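Local atomic coordinates of D-mannonate dehydratase (Streptococcus suis, PDB entry 3BDK), a protein that probably catalyses the dehydration of D-mannonate to 2-dehydro-3-deoxy-D-gluconate, a step of pentose and glucuronate interconversion, with ferrous iron or manganese as the probable cofactor. Residues R242-Y247 with N252-C257; A271-A276 with V315-D320. All blocks are in the same frame, centred on the assembly; numbering follows the deposited sequence.

Both interactions belong to a xylose isomerase-like TIM barrel, and their centres lie about 15 Å apart. Interaction 1 sets the C-terminal part of the outer helix 237-245 on the barrel strand 252-257, whereas interaction 2 lies wholly in the helical layer, pairing helix 269-278 with helix 311-320 farther round the barrel. Helix 269-278 joins them, because its inner side packs on the same strand: Met-256 CG lies 3.5 Å from Thr-273 OG1, and Ile-254 CD1 lies 3.9 Å from Ala-276 CB. Neither contact forms the active site directly. The side chain of Ile-254 is about 12 Å from the bound manganese and about 14 Å from the bound D-mannose.

Interaction 1: R242-Y247 with N252-C257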
ATOM      1  N   ARG A 242     -22.283 -26.451  -5.580  1.00 38.03           N
ATOM      2  CA  ARG A 242     -23.657 -26.632  -5.127  1.00 39.25           C
ATOM      3  C   ARG A 242     -24.427 -25.310  -5.028  1.00 39.65           C
ATOM      4  O   ARG A 242     -25.606 -25.254  -5.399  1.00 39.99           O
ATOM      5  CB  ARG A 242     -23.719 -27.359  -3.780  1.00 39.00           C
ATOM      6  CG  ARG A 242     -24.964 -28.225  -3.659  1.00 40.98           C
ATOM      7  CD  ARG A 242     -25.766 -27.954  -2.388  1.00 42.45           C
ATOM      8  NE  ARG A 242     -25.661 -29.026  -1.402  1.00 42.47           N
ATOM      9  CZ  ARG A 242     -26.693 -29.706  -0.910  1.00 42.87           C
ATOM     10  NH1 ARG A 242     -27.935 -29.414  -1.289  1.00 44.37           N
ATOM     11  NH2 ARG A 242     -26.487 -30.659  -0.015  1.00 41.38           N
ATOM     12  N   PHE A 243     -23.774 -24.260  -4.519  1.00 40.02           N
ATOM     13  CA  PHE A 243     -24.485 -23.015  -4.233  1.00 40.58           C
ATOM     14  C   PHE A 243     -24.851 -22.317  -5.525  1.00 41.23           C
ATOM     15  O   PHE A 243     -25.975 -21.826  -5.703  1.00 41.49           O
ATOM     16  CB  PHE A 243     -23.674 -22.056  -3.382  1.00 40.54           C
ATOM     17  CG  PHE A 243     -24.348 -20.723  -3.210  1.00 40.63           C
ATOM     18  CD1 PHE A 243     -25.286 -20.536  -2.199  1.00 40.10           C
ATOM     19  CD2 PHE A 243     -24.075 -19.672  -4.080  1.00 39.29           C
ATOM     20  CE1 PHE A 243     -25.924 -19.320  -2.046  1.00 40.83           C
ATOM     21  CE2 PHE A 243     -24.711 -18.465  -3.944  1.00 39.54           C
ATOM     22  CZ  PHE A 243     -25.638 -18.279  -2.924  1.00 40.90           C
ATOM     23  N   LEU A 244     -23.878 -22.264  -6.422  1.00 41.46           N
ATOM     24  CA  LEU A 244     -24.125 -21.776  -7.742  1.00 41.55           C
ATOM     25  C   LEU A 244     -25.370 -22.501  -8.266  1.00 42.01           C
ATOM     26  O   LEU A 244     -26.344 -21.844  -8.651  1.00 42.26           O
ATOM     27  CB  LEU A 244     -22.870 -21.940  -8.614  1.00 41.18           C
ATOM     28  CG  LEU A 244     -21.899 -20.724  -8.677  1.00 41.91           C
ATOM     29  CD1 LEU A 244     -21.997 -19.730  -7.500  1.00 40.09           C
ATOM     30  CD2 LEU A 244     -20.415 -21.093  -8.922  1.00 41.25           C
ATOM     31  N   ASN A 245     -25.381 -23.833  -8.173  1.00 41.84           N
ATOM     32  CA  ASN A 245     -26.421 -24.640  -8.818  1.00 42.02           C
ATOM     33  C   ASN A 245     -27.837 -24.518  -8.265  1.00 42.24           C
ATOM     34  O   ASN A 245     -28.781 -24.951  -8.917  1.00 42.25           O
ATOM     35  CB  ASN A 245     -25.989 -26.099  -8.933  1.00 41.48           C
ATOM     36  CG  ASN A 245     -24.753 -26.270  -9.808  1.00 42.04           C
ATOM     37  OD1 ASN A 245     -24.291 -25.328 -10.469  1.00 42.92           O
ATOM     38  ND2 ASN A 245     -24.209 -27.476  -9.818  1.00 42.08           N
ATOM     39  N   LEU A 246     -27.986 -23.905  -7.090  1.00 42.73           N
ATOM     40  CA  LEU A 246     -29.316 -23.602  -6.523  1.00 43.55           C
ATOM     41  C   LEU A 246     -30.174 -22.713  -7.432  1.00 44.15           C
ATOM     42  O   LEU A 246     -31.397 -22.617  -7.262  1.00 44.19           O
ATOM     43  CB  LEU A 246     -29.189 -22.924  -5.153  1.00 43.32           C
ATOM     44  CG  LEU A 246     -28.489 -23.638  -3.996  1.00 43.51           C
ATOM     45  CD1 LEU A 246     -28.192 -22.670  -2.862  1.00 41.30           C
ATOM     46  CD2 LEU A 246     -29.322 -24.811  -3.495  1.00 42.09           C
ATOM     47  N   TYR A 247     -29.519 -22.073  -8.395  1.00 44.94           N
ATOM     48  CA  TYR A 247     -30.136 -21.088  -9.268  1.00 45.84           C
ATOM     49  C   TYR A 247     -29.050 -20.633 -10.233  1.00 46.27           C
ATOM     50  O   TYR A 247     -28.427 -19.585 -10.027  1.00 45.87           O
ATOM     51  CB  TYR A 247     -30.635 -19.908  -8.442  1.00 46.06           C
ATOM     52  CG  TYR A 247     -31.655 -19.038  -9.124  1.00 46.70           C
ATOM     53  CD1 TYR A 247     -31.263 -17.986  -9.952  1.00 47.20           C
ATOM     54  CD2 TYR A 247     -33.019 -19.242  -8.915  1.00 47.13           C
ATOM     55  CE1 TYR A 247     -32.213 -17.170 -10.575  1.00 47.04           C
ATOM     56  CE2 TYR A 247     -33.972 -18.437  -9.536  1.00 46.97           C
ATOM     57  CZ  TYR A 247     -33.561 -17.407 -10.365  1.00 46.26           C
ATOM     58  OH  TYR A 247     -34.501 -16.619 -10.966  1.00 46.55           O
ATOM     59  N   ASN A 252     -26.781 -14.905  -9.196  1.00 41.79           N
ATOM     60  CA  ASN A 252     -26.588 -15.769  -8.030  1.00 41.39           C
ATOM     61  C   ASN A 252     -25.108 -16.062  -7.917  1.00 41.11           C
ATOM     62  O   ASN A 252     -24.592 -16.947  -8.603  1.00 41.08           O
ATOM     63  CB  ASN A 252     -27.350 -17.090  -8.228  1.00 41.39           C
ATOM     64  CG  ASN A 252     -27.348 -17.980  -6.994  1.00 40.92           C
ATOM     65  OD1 ASN A 252     -27.593 -17.519  -5.873  1.00 41.14           O
ATOM     66  ND2 ASN A 252     -27.088 -19.274  -7.200  1.00 39.12           N
ATOM     67  N   GLY A 253     -24.424 -15.299  -7.070  1.00 41.02           N
ATOM     68  CA  GLY A 253     -22.961 -15.360  -6.980  1.00 40.27           C
ATOM     69  C   GLY A 253     -22.375 -15.395  -5.578  1.00 39.86           C
ATOM     70  O   GLY A 253     -23.081 -15.456  -4.557  1.00 39.76           O
ATOM     71  N   ILE A 254     -21.055 -15.375  -5.540  1.00 39.59           N
ATOM     72  CA  ILE A 254     -20.320 -15.389  -4.286  1.00 38.63           C
ATOM     73  C   ILE A 254     -19.527 -14.101  -4.103  1.00 38.62           C
ATOM     74  O   ILE A 254     -19.256 -13.350  -5.059  1.00 38.43           O
ATOM     75  CB  ILE A 254     -19.335 -16.579  -4.229  1.00 38.60           C
ATOM     76  CG1 ILE A 254     -18.304 -16.473  -5.358  1.00 37.56           C
ATOM     77  CG2 ILE A 254     -20.092 -17.911  -4.285  1.00 37.79           C
ATOM     78  CD1 ILE A 254     -17.273 -17.543  -5.354  1.00 35.46           C
ATOM     79  N   THR A 255     -19.187 -13.848  -2.850  1.00 37.97           N
ATOM     80  CA  THR A 255     -18.077 -13.008  -2.533  1.00 37.35           C
ATOM     81  C   THR A 255     -16.911 -13.958  -2.277  1.00 37.13           C
ATOM     82  O   THR A 255     -16.905 -14.689  -1.277  1.00 37.42           O
ATOM     83  CB  THR A 255     -18.361 -12.197  -1.285  1.00 37.24           C
ATOM     84  OG1 THR A 255     -19.466 -11.326  -1.533  1.00 37.00           O
ATOM     85  CG2 THR A 255     -17.156 -11.379  -0.919  1.00 36.99           C
ATOM     86  N   MET A 256     -15.943 -13.963  -3.195  1.00 36.84           N
ATOM     87  CA  MET A 256     -14.699 -14.709  -3.015  1.00 36.38           C
ATOM     88  C   MET A 256     -13.799 -14.034  -1.968  1.00 35.94           C
ATOM     89  O   MET A 256     -12.917 -13.242  -2.302  1.00 35.89           O
ATOM     90  CB  MET A 256     -13.957 -14.849  -4.342  1.00 36.41           C
ATOM     91  CG  MET A 256     -12.555 -15.525  -4.221  1.00 38.22           C
ATOM     92  SD  MET A 256     -12.430 -17.025  -3.166  1.00 39.98           S
ATOM     93  CE  MET A 256     -13.282 -18.223  -4.202  1.00 38.44           C
ATOM     94  N   CYS A 257     -14.041 -14.328  -0.697  1.00 35.12           N
ATOM     95  CA  CYS A 257     -13.167 -13.820   0.353  1.00 33.88           C
ATOM     96  C   CYS A 257     -12.084 -14.868   0.505  1.00 32.77           C
ATOM     97  O   CYS A 257     -12.228 -15.821   1.280  1.00 32.99           O
ATOM     98  CB  CYS A 257     -13.941 -13.598   1.662  1.00 33.92           C
ATOM     99  SG  CYS A 257     -12.923 -13.116   3.060  1.00 36.05           S
TER
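The carboxamide of Asn-252 and the phenyl ring of Phe-243 are the flat groups that meet here, their planes inclined by 32°. Neither is stacked squarely on the other: the amide oxygen approaches the ring obliquely, with Asn-252 OD1 3.6 Å from Phe-243 CE2 and equally near CZ. Gly-253 O comes to the same corner, 3.5 Å from Phe-243 CE2, and the methyl CG2 of Ile-254 lies somewhat farther off beside CD2. Tyr-247 packs its CB against the amide, 3.8 Å from Asn-252 ND2, while its ring leads away and its hydroxyl is hydrogen-bonded to Glu-210 on helix 191-210.

With CG anti to the backbone N (chi1 -173°), the Asn-252 side chain carries its amide nitrogen to the last turn of the helix and the residues after it. There the two N-H groups of ND2 are shared among three carbonyl oxygens. ND2 donates to Phe-243 O at 3.2 Å, with an N-H...O angle of 140° and the donor tilted from the carbonyl plane. Leu-246 N reaches that oxygen from the opposite face. The other two bonds, to Leu-244 O at 3.0 Å and Tyr-247 O at 3.1 Å, are bent and weak, as expected of such sharing. Together they help to hold the amide's rotation; for Phe-243 O and Leu-244 O, ND2 is a donor additional to backbone N-H groups. Leu-244 CD1 touches Ile-254 CG2 at 4.2 Å, the side chains crossing at about a right angle.

Gly-253 pairs through its backbone with Met-216 and Ile-218, Ile-254 with Arg-281 and Asn-283. The contact thus closes the beta-alpha-beta unit of strand 215-218, helix 237-245 and strand 252-257 in the TIM barrel; here Asn-252, starting the second strand, bonds to carbonyls of the helix's C-terminal part and the loop beyond.

Interaction 2: A271-A276 with V315-D320; sequences AMTEYA and VKLLVD
Leu-317 points across to helix 269-278 and divides its two methyls between neighbouring residues, Thr-273 and Glu-274. CD1 meets the methyl of Thr-273, 3.9 Å from CG2, with the two side chains running obliquely to each other. The threonine's chi1 of -68° puts CG2 anti to the backbone N, where it faces the leucine, while OG1 is hydrogen-bonded back to Val-269 O in its own helix.

The other methyl is set against the side of the Glu-274 chain, which crosses that of Leu-317 at about a right angle. Leu-317 CD2 lies 3.6 Å from the carboxylate carbon CD and 3.8 Å from CB, and every Glu-274 side-chain atom from CB to the carboxylate oxygens is within about 4.0 Å of this one methyl. The carboxylate is also tied to the residue just after helix 311-320, through a hydrogen bond between OE2 and Tyr-321 OH. No hydrogen bond joins the two segments themselves.

Helix 269-278 also packs on strand 252-257 of the barrel. While Leu-317 faces helix 269-278, Val-315 and Val-319 pack on helix 348-368, so helix 311-320 lies between those two helices in the barrel's outer layer.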
ATOM      1  N   ALA A 271      -7.377 -22.219  -6.995  1.00 33.49           N
ATOM      2  CA  ALA A 271      -8.247 -23.042  -7.821  1.00 34.65           C
ATOM      3  C   ALA A 271      -9.693 -22.586  -7.657  1.00 35.66           C
ATOM      4  O   ALA A 271     -10.430 -22.503  -8.628  1.00 36.10           O
ATOM      5  CB  ALA A 271      -8.097 -24.503  -7.467  1.00 34.45           C
ATOM      6  N   MET A 272     -10.086 -22.270  -6.427  1.00 36.46           N
ATOM      7  CA  MET A 272     -11.456 -21.885  -6.151  1.00 37.66           C
ATOM      8  C   MET A 272     -11.824 -20.578  -6.857  1.00 38.07           C
ATOM      9  O   MET A 272     -12.929 -20.411  -7.411  1.00 37.53           O
ATOM     10  CB  MET A 272     -11.667 -21.742  -4.652  1.00 37.57           C
ATOM     11  CG  MET A 272     -12.190 -22.995  -3.992  1.00 37.60           C
ATOM     12  SD  MET A 272     -12.808 -22.577  -2.362  1.00 38.53           S
ATOM     13  CE  MET A 272     -11.267 -22.560  -1.480  1.00 38.37           C
ATOM     14  N   THR A 273     -10.864 -19.660  -6.826  1.00 38.54           N
ATOM     15  CA  THR A 273     -10.973 -18.393  -7.514  1.00 38.10           C
ATOM     16  C   THR A 273     -11.151 -18.646  -9.010  1.00 37.96           C
ATOM     17  O   THR A 273     -12.156 -18.223  -9.574  1.00 38.07           O
ATOM     18  CB  THR A 273      -9.781 -17.506  -7.148  1.00 37.99           C
ATOM     19  OG1 THR A 273      -9.915 -17.145  -5.770  1.00 38.12           O
ATOM     20  CG2 THR A 273      -9.726 -16.240  -7.994  1.00 38.18           C
ATOM     21  N   GLU A 274     -10.226 -19.377  -9.634  1.00 37.31           N
ATOM     22  CA  GLU A 274     -10.355 -19.667 -11.064  1.00 37.30           C
ATOM     23  C   GLU A 274     -11.669 -20.384 -11.425  1.00 37.96           C
ATOM     24  O   GLU A 274     -12.454 -19.876 -12.251  1.00 38.25           O
ATOM     25  CB  GLU A 274      -9.146 -20.427 -11.596  1.00 36.98           C
ATOM     26  CG  GLU A 274      -9.180 -20.653 -13.090  1.00 36.97           C
ATOM     27  CD  GLU A 274      -7.798 -20.865 -13.699  1.00 38.40           C
ATOM     28  OE1 GLU A 274      -6.914 -21.514 -13.074  1.00 34.98           O
ATOM     29  OE2 GLU A 274      -7.603 -20.362 -14.834  1.00 41.09           O
ATOM     30  N   TYR A 275     -11.935 -21.536 -10.805  1.00 38.04           N
ATOM     31  CA  TYR A 275     -13.198 -22.227 -11.055  1.00 38.45           C
ATOM     32  C   TYR A 275     -14.373 -21.247 -11.189  1.00 38.77           C
ATOM     33  O   TYR A 275     -15.116 -21.303 -12.170  1.00 39.13           O
ATOM     34  CB  TYR A 275     -13.531 -23.299  -9.987  1.00 38.83           C
ATOM     35  CG  TYR A 275     -14.940 -23.804 -10.167  1.00 37.91           C
ATOM     36  CD1 TYR A 275     -15.240 -24.782 -11.127  1.00 37.89           C
ATOM     37  CD2 TYR A 275     -15.984 -23.247  -9.440  1.00 38.55           C
ATOM     38  CE1 TYR A 275     -16.547 -25.207 -11.339  1.00 37.12           C
ATOM     39  CE2 TYR A 275     -17.306 -23.666  -9.635  1.00 39.33           C
ATOM     40  CZ  TYR A 275     -17.582 -24.644 -10.588  1.00 39.59           C
ATOM     41  OH  TYR A 275     -18.901 -25.042 -10.765  1.00 40.00           O
ATOM     42  N   ALA A 276     -14.528 -20.361 -10.202  1.00 38.86           N
ATOM     43  CA  ALA A 276     -15.696 -19.502 -10.085  1.00 39.03           C
ATOM     44  C   ALA A 276     -15.708 -18.405 -11.123  1.00 39.86           C
ATOM     45  O   ALA A 276     -16.775 -17.921 -11.514  1.00 39.45           O
ATOM     46  CB  ALA A 276     -15.754 -18.904  -8.711  1.00 39.33           C
ATOM     47  N   VAL A 315      -4.937 -11.800  -7.936  1.00 36.93           N
ATOM     48  CA  VAL A 315      -5.150 -10.608  -8.766  1.00 37.60           C
ATOM     49  C   VAL A 315      -4.837 -10.861 -10.245  1.00 38.38           C
ATOM     50  O   VAL A 315      -5.566 -10.398 -11.111  1.00 38.89           O
ATOM     51  CB  VAL A 315      -4.349  -9.391  -8.226  1.00 37.46           C
ATOM     52  CG1 VAL A 315      -2.937  -9.773  -7.992  1.00 37.55           C
ATOM     53  CG2 VAL A 315      -4.398  -8.205  -9.176  1.00 37.08           C
ATOM     54  N   LYS A 316      -3.772 -11.604 -10.525  1.00 39.23           N
ATOM     55  CA  LYS A 316      -3.480 -12.065 -11.873  1.00 40.41           C
ATOM     56  C   LYS A 316      -4.691 -12.724 -12.537  1.00 41.44           C
ATOM     57  O   LYS A 316      -5.015 -12.376 -13.659  1.00 42.39           O
ATOM     58  CB  LYS A 316      -2.309 -13.035 -11.862  1.00 40.40           C
ATOM     59  CG  LYS A 316      -1.944 -13.610 -13.216  1.00 41.56           C
ATOM     60  CD  LYS A 316      -0.546 -14.216 -13.144  1.00 43.39           C
ATOM     61  CE  LYS A 316       0.065 -14.415 -14.529  1.00 44.67           C
ATOM     62  NZ  LYS A 316      -0.630 -15.501 -15.253  1.00 45.60           N
ATOM     63  N   LEU A 317      -5.353 -13.659 -11.848  1.00 41.98           N
ATOM     64  CA  LEU A 317      -6.514 -14.361 -12.391  1.00 42.52           C
ATOM     65  C   LEU A 317      -7.637 -13.377 -12.681  1.00 43.49           C
ATOM     66  O   LEU A 317      -8.282 -13.451 -13.738  1.00 43.78           O
ATOM     67  CB  LEU A 317      -7.016 -15.437 -11.418  1.00 42.44           C
ATOM     68  CG  LEU A 317      -6.236 -16.748 -11.263  1.00 41.41           C
ATOM     69  CD1 LEU A 317      -6.474 -17.350  -9.908  1.00 39.32           C
ATOM     70  CD2 LEU A 317      -6.587 -17.738 -12.352  1.00 40.67           C
ATOM     71  N   LEU A 318      -7.872 -12.458 -11.742  1.00 43.97           N
ATOM     72  CA  LEU A 318      -8.849 -11.397 -11.920  1.00 44.69           C
ATOM     73  C   LEU A 318      -8.557 -10.610 -13.206  1.00 45.76           C
ATOM     74  O   LEU A 318      -9.477 -10.168 -13.920  1.00 46.25           O
ATOM     75  CB  LEU A 318      -8.813 -10.451 -10.727  1.00 44.40           C
ATOM     76  CG  LEU A 318      -9.359 -10.858  -9.357  1.00 43.99           C
ATOM     77  CD1 LEU A 318      -9.229  -9.655  -8.452  1.00 42.15           C
ATOM     78  CD2 LEU A 318     -10.824 -11.352  -9.391  1.00 42.77           C
ATOM     79  N   VAL A 319      -7.269 -10.453 -13.487  1.00 46.10           N
ATOM     80  CA  VAL A 319      -6.810  -9.816 -14.696  1.00 46.91           C
ATOM     81  C   VAL A 319      -7.082 -10.753 -15.878  1.00 47.15           C
ATOM     82  O   VAL A 319      -7.938 -10.455 -16.702  1.00 47.50           O
ATOM     83  CB  VAL A 319      -5.311  -9.411 -14.546  1.00 47.34           C
ATOM     84  CG1 VAL A 319      -4.622  -9.203 -15.901  1.00 47.81           C
ATOM     85  CG2 VAL A 319      -5.179  -8.183 -13.636  1.00 45.98           C
ATOM     86  N   ASP A 320      -6.394 -11.893 -15.930  1.00 47.49           N
ATOM     87  CA  ASP A 320      -6.578 -12.906 -16.980  1.00 48.00           C
ATOM     88  C   ASP A 320      -8.032 -13.156 -17.425  1.00 48.09           C
ATOM     89  O   ASP A 320      -8.295 -13.450 -18.591  1.00 48.25           O
ATOM     90  CB  ASP A 320      -5.943 -14.227 -16.551  1.00 48.02           C
ATOM     91  CG  ASP A 320      -4.422 -14.238 -16.716  1.00 49.85           C
ATOM     92  OD1 ASP A 320      -3.861 -13.357 -17.411  1.00 52.24           O
ATOM     93  OD2 ASP A 320      -3.777 -15.151 -16.158  1.00 51.34           O
TER